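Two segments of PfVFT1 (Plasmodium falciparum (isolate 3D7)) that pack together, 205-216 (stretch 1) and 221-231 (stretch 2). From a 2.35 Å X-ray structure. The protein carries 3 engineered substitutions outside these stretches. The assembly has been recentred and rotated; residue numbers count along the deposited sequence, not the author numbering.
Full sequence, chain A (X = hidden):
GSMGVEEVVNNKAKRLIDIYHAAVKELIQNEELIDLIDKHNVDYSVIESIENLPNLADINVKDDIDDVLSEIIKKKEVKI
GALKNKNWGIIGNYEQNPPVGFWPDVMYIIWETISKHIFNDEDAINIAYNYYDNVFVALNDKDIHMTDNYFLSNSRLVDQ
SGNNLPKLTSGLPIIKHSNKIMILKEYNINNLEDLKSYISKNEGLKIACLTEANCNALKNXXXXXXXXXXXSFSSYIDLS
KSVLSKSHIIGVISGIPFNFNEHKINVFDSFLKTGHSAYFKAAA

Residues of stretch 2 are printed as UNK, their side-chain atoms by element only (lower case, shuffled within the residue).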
# COMPACT_ATOMS: atom_id res chain seq x y z
N LEU A 205 1.34 -25.94 -15.00
CA LEU A 205 0.95 -24.61 -15.46
C LEU A 205 1.87 -23.53 -14.90
O LEU A 205 2.50 -23.72 -13.85
CB LEU A 205 -0.50 -24.32 -15.07
CG LEU A 205 -1.54 -25.28 -15.65
CD1 LEU A 205 -2.91 -24.99 -15.06
CD2 LEU A 205 -1.59 -25.19 -17.17
N LYS A 206 1.93 -22.41 -15.60
CA LYS A 206 2.78 -21.29 -15.21
C LYS A 206 1.99 -19.99 -15.30
O LYS A 206 1.17 -19.81 -16.20
CB LYS A 206 4.03 -21.22 -16.09
CG LYS A 206 4.61 -22.59 -16.45
CD LYS A 206 5.99 -22.49 -17.08
CE LYS A 206 6.55 -23.87 -17.39
NZ LYS A 206 7.95 -23.82 -17.92
N ILE A 207 2.24 -19.08 -14.36
CA ILE A 207 1.49 -17.83 -14.26
C ILE A 207 2.39 -16.63 -14.54
O ILE A 207 3.47 -16.50 -13.96
CB ILE A 207 0.83 -17.69 -12.87
CG1 ILE A 207 -0.28 -18.74 -12.73
CG2 ILE A 207 0.26 -16.28 -12.66
CD1 ILE A 207 -1.03 -18.70 -11.41
N ALA A 208 1.93 -15.76 -15.43
CA ALA A 208 2.65 -14.53 -15.76
C ALA A 208 2.13 -13.36 -14.94
O ALA A 208 0.92 -13.22 -14.75
CB ALA A 208 2.54 -14.23 -17.24
N CYS A 209 3.04 -12.53 -14.45
CA CYS A 209 2.69 -11.37 -13.64
C CYS A 209 3.56 -10.17 -14.01
O CYS A 209 4.72 -10.32 -14.36
CB CYS A 209 2.84 -11.69 -12.16
SG CYS A 209 1.88 -13.12 -11.59
N LEU A 210 2.98 -8.97 -13.93
CA LEU A 210 3.72 -7.76 -14.27
C LEU A 210 4.59 -7.31 -13.10
O LEU A 210 5.64 -6.71 -13.30
CB LEU A 210 2.75 -6.64 -14.68
CG LEU A 210 3.39 -5.31 -15.07
CD1 LEU A 210 4.41 -5.48 -16.18
CD2 LEU A 210 2.31 -4.32 -15.50
N THR A 211 4.14 -7.62 -11.89
CA THR A 211 4.89 -7.31 -10.68
C THR A 211 4.94 -8.52 -9.75
O THR A 211 4.16 -9.46 -9.92
CB THR A 211 4.27 -6.12 -9.91
OG1 THR A 211 3.03 -6.53 -9.31
CG2 THR A 211 4.02 -4.94 -10.84
N GLU A 212 5.84 -8.48 -8.78
CA GLU A 212 5.93 -9.54 -7.78
C GLU A 212 4.66 -9.59 -6.95
O GLU A 212 4.20 -10.67 -6.57
CB GLU A 212 7.15 -9.32 -6.88
CG GLU A 212 7.39 -10.43 -5.87
CD GLU A 212 8.65 -10.22 -5.06
OE1 GLU A 212 9.14 -9.08 -5.00
OE2 GLU A 212 9.16 -11.21 -4.49
N ALA A 213 4.10 -8.42 -6.66
CA ALA A 213 2.89 -8.33 -5.84
C ALA A 213 1.70 -8.99 -6.52
O ALA A 213 0.83 -9.55 -5.85
CB ALA A 213 2.58 -6.88 -5.52
N ASN A 214 1.66 -8.93 -7.85
CA ASN A 214 0.59 -9.58 -8.60
C ASN A 214 0.61 -11.09 -8.38
O ASN A 214 -0.42 -11.70 -8.08
CB ASN A 214 0.72 -9.29 -10.11
CG ASN A 214 0.30 -7.87 -10.48
OD1 ASN A 214 0.95 -7.22 -11.30
ND2 ASN A 214 -0.79 -7.38 -9.89
N CYS A 215 1.78 -11.70 -8.54
CA CYS A 215 1.93 -13.14 -8.36
C CYS A 215 1.70 -13.55 -6.91
O CYS A 215 1.18 -14.64 -6.64
CB CYS A 215 3.32 -13.60 -8.82
SG CYS A 215 3.41 -14.00 -10.58
N ASN A 216 2.09 -12.69 -5.97
CA ASN A 216 1.92 -12.99 -4.55
C ASN A 216 0.45 -13.10 -4.16
O ASN A 216 0.08 -13.96 -3.35
CB ASN A 216 2.60 -11.91 -3.70
CG ASN A 216 4.02 -12.29 -3.32
OD1 ASN A 216 4.31 -13.44 -2.99
ND2 ASN A 216 4.92 -11.31 -3.36
N UNK A 221 -3.27 -18.33 -2.89
CA UNK A 221 -4.35 -19.25 -3.22
C UNK A 221 -3.82 -20.59 -3.71
O UNK A 221 -4.26 -21.64 -3.24
c UNK A 221 -5.27 -18.66 -4.32
c UNK A 221 -5.77 -17.26 -3.92
c UNK A 221 -6.45 -19.59 -4.61
c UNK A 221 -6.62 -17.23 -2.66
N UNK A 222 -2.87 -20.55 -4.64
CA UNK A 222 -2.48 -21.75 -5.37
C UNK A 222 -1.21 -22.43 -4.85
O UNK A 222 -0.98 -23.59 -5.16
c UNK A 222 -3.60 -21.01 -7.52
c UNK A 222 -4.65 -21.91 -7.62
c UNK A 222 -5.99 -20.28 -8.73
c UNK A 222 -4.96 -19.37 -8.63
c UNK A 222 -2.32 -21.41 -6.85
c UNK A 222 -5.83 -21.55 -8.23
c UNK A 222 -3.77 -19.74 -8.02
N UNK A 223 -0.41 -21.71 -4.08
CA UNK A 223 0.79 -22.29 -3.48
C UNK A 223 1.76 -22.79 -4.56
O UNK A 223 2.08 -22.05 -5.48
c UNK A 223 -0.72 -23.11 -1.53
c UNK A 223 -1.16 -24.37 -0.81
c UNK A 223 -0.27 -22.05 -0.54
c UNK A 223 0.40 -23.42 -2.53
N UNK A 224 2.21 -24.03 -4.44
CA UNK A 224 3.21 -24.57 -5.37
C UNK A 224 2.58 -25.37 -6.51
O UNK A 224 3.28 -26.06 -7.25
o UNK A 224 2.36 -26.73 -3.80
o UNK A 224 4.30 -27.74 -3.96
c UNK A 224 4.21 -25.46 -4.62
c UNK A 224 3.58 -26.73 -4.09
N UNK A 225 1.26 -25.27 -6.66
CA UNK A 225 0.56 -25.94 -7.76
C UNK A 225 0.98 -25.39 -9.12
O UNK A 225 0.75 -26.03 -10.15
c UNK A 225 -0.95 -25.80 -7.60
c UNK A 225 -1.92 -28.03 -8.23
c UNK A 225 -2.95 -29.08 -7.84
n UNK A 225 -3.47 -29.82 -9.02
c UNK A 225 -1.66 -27.05 -7.10
N UNK A 226 1.57 -24.21 -9.12
CA UNK A 226 2.02 -23.57 -10.35
C UNK A 226 3.34 -22.84 -10.13
O UNK A 226 3.76 -22.65 -8.98
c UNK A 226 -0.35 -23.25 -11.15
c UNK A 226 0.97 -22.56 -10.87
c UNK A 226 0.77 -21.43 -9.87
N UNK A 227 3.99 -22.45 -11.22
CA UNK A 227 5.20 -21.64 -11.16
C UNK A 227 4.85 -20.18 -11.44
O UNK A 227 3.96 -19.89 -12.24
c UNK A 227 6.77 -23.50 -11.77
c UNK A 227 6.26 -22.12 -12.16
o UNK A 227 5.69 -22.18 -13.47
N UNK A 228 5.55 -19.27 -10.77
CA UNK A 228 5.26 -17.84 -10.85
C UNK A 228 6.39 -17.08 -11.53
O UNK A 228 7.53 -17.11 -11.07
c UNK A 228 1.93 -19.38 -7.33
o UNK A 228 0.93 -20.05 -6.66
c UNK A 228 5.01 -17.27 -9.45
c UNK A 228 3.24 -19.78 -7.21
c UNK A 228 1.60 -18.31 -8.13
c UNK A 228 2.59 -17.63 -8.81
c UNK A 228 3.93 -18.01 -8.70
c UNK A 228 4.23 -19.10 -7.89
N UNK A 229 6.06 -16.41 -12.63
CA UNK A 229 7.02 -15.61 -13.37
C UNK A 229 6.57 -14.16 -13.45
O UNK A 229 5.54 -13.85 -14.05
o UNK A 229 9.18 -14.85 -14.93
c UNK A 229 8.30 -15.48 -15.56
c UNK A 229 7.21 -16.18 -14.78
o UNK A 229 8.30 -15.58 -16.81
N UNK A 230 7.35 -13.27 -12.84
CA UNK A 230 7.07 -11.84 -12.87
C UNK A 230 8.26 -11.03 -13.38
O UNK A 230 8.12 -9.86 -13.75
c UNK A 230 6.66 -11.34 -11.48
c UNK A 230 9.66 -10.71 -9.24
c UNK A 230 8.74 -12.85 -8.69
c UNK A 230 7.73 -11.53 -10.43
c UNK A 230 9.69 -11.86 -8.48
c UNK A 230 7.77 -12.68 -9.65
c UNK A 230 8.69 -10.55 -10.20
o UNK A 230 10.66 -12.03 -7.52
N UNK A 231 9.44 -11.65 -13.39
CA UNK A 231 10.66 -10.97 -13.81
C UNK A 231 10.71 -10.78 -15.32
O UNK A 231 11.35 -9.84 -15.81
c UNK A 231 13.12 -12.71 -11.36
c UNK A 231 13.32 -12.64 -9.85
c UNK A 231 11.88 -11.76 -13.33
n UNK A 231 14.37 -13.57 -9.36
c UNK A 231 12.10 -11.69 -11.83

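Position 221 carries four carbons, forked at the first, with one arm two carbons long, and none touches stretch 1: I221. It lies at the end of a helix, and this contact gives no reason for its type. Position 222 has one carbon followed by a ring of six carbons and no oxygen. Its CA-to-CB bond points toward stretch 1, and a ring carbon comes within 4.5 Å of I207 CD1. This is F222, a fitting place for a buried, wholly apolar ring.

At 223 the four carbons fork at the second, out of reach of stretch 1, giving L223. It is the first residue to leave helical geometry and has positive phi; this contact does not explain its type. Position 224 shows two carbons, the second bearing two oxygens, also out of reach. That branching alone would also suit asparagine, but the elements decide for D224, whose carboxylate suits an exposed turn. Position 225 has four carbons in a row ending in nitrogen, with no contact to stretch 1: K225, whose ammonium group suits an exposed site and is hydrogen-bonded elsewhere in the structure.

Position 226 is a single carbon carrying two more, and it points toward stretch 1. One outer carbon lies 3.6 Å from I207 CD1 and the other 4.1 Å from L205 CB. This is V226, compact and branched at CB, so a short side chain fills a buried site between two aliphatic neighbours.

Position 227 has one carbon carrying an oxygen and a carbon; the oxygen sits 3.2 Å from K206 CG, on the sheet face shared by these two exposed side chains. Hence T227: branching at CB suits the extended strand, and the hydroxyl suits the exposed face.

Position 228 has one carbon, then a six-carbon ring bearing an oxygen. It shares the other face with I207, whose CD1 is 4.2 Å from a ring carbon of 228. C215 SG lies 3.8 Å from the CB of 228 and at the edge of the ring. This is Y228. The hydroxyl does what phenylalanine could not: Y228 OH donates to L223 O at 2.6 Å, tying the ring to the preceding turn.

Position 229 again has two carbons and two terminal oxygens, on the face of A208: D229. Its carboxylate can accept hydrogen bonds, and OD2 is hydrogen-bonded just outside the stretches.

Position 230 has one carbon, then a ring of six carbons bearing an oxygen, with the largest area covered by the other stretch. E212 CB stands over the ring face, 3.8 Å from the centroid of the 230 ring, while the CB of 230 packs 3.9 Å from C209 CB. This is Y230, whose broad ring offers E212 a face. Position 231 has four carbons ending in nitrogen, pointing away: K231, its charge suited to exposure.

The contact is built on two parallel strands. T227 N donates to L205 O (3.3 Å), I207 N to T227 O (2.8 Å), D229 N to I207 O (2.9 Å) and C209 N to D229 O (2.9 Å). I207 and Y228 pack on one face, with V226 and F222 adding apolar surface around I207. The C209 SG–C215 SG disulfide (2.0 Å) links the strand to the helix of stretch 1; C215 lies beside Y228, and E212 CB lies over the Y230 ring.

Stretch 2 (221-231) IFLDKVTYDYK
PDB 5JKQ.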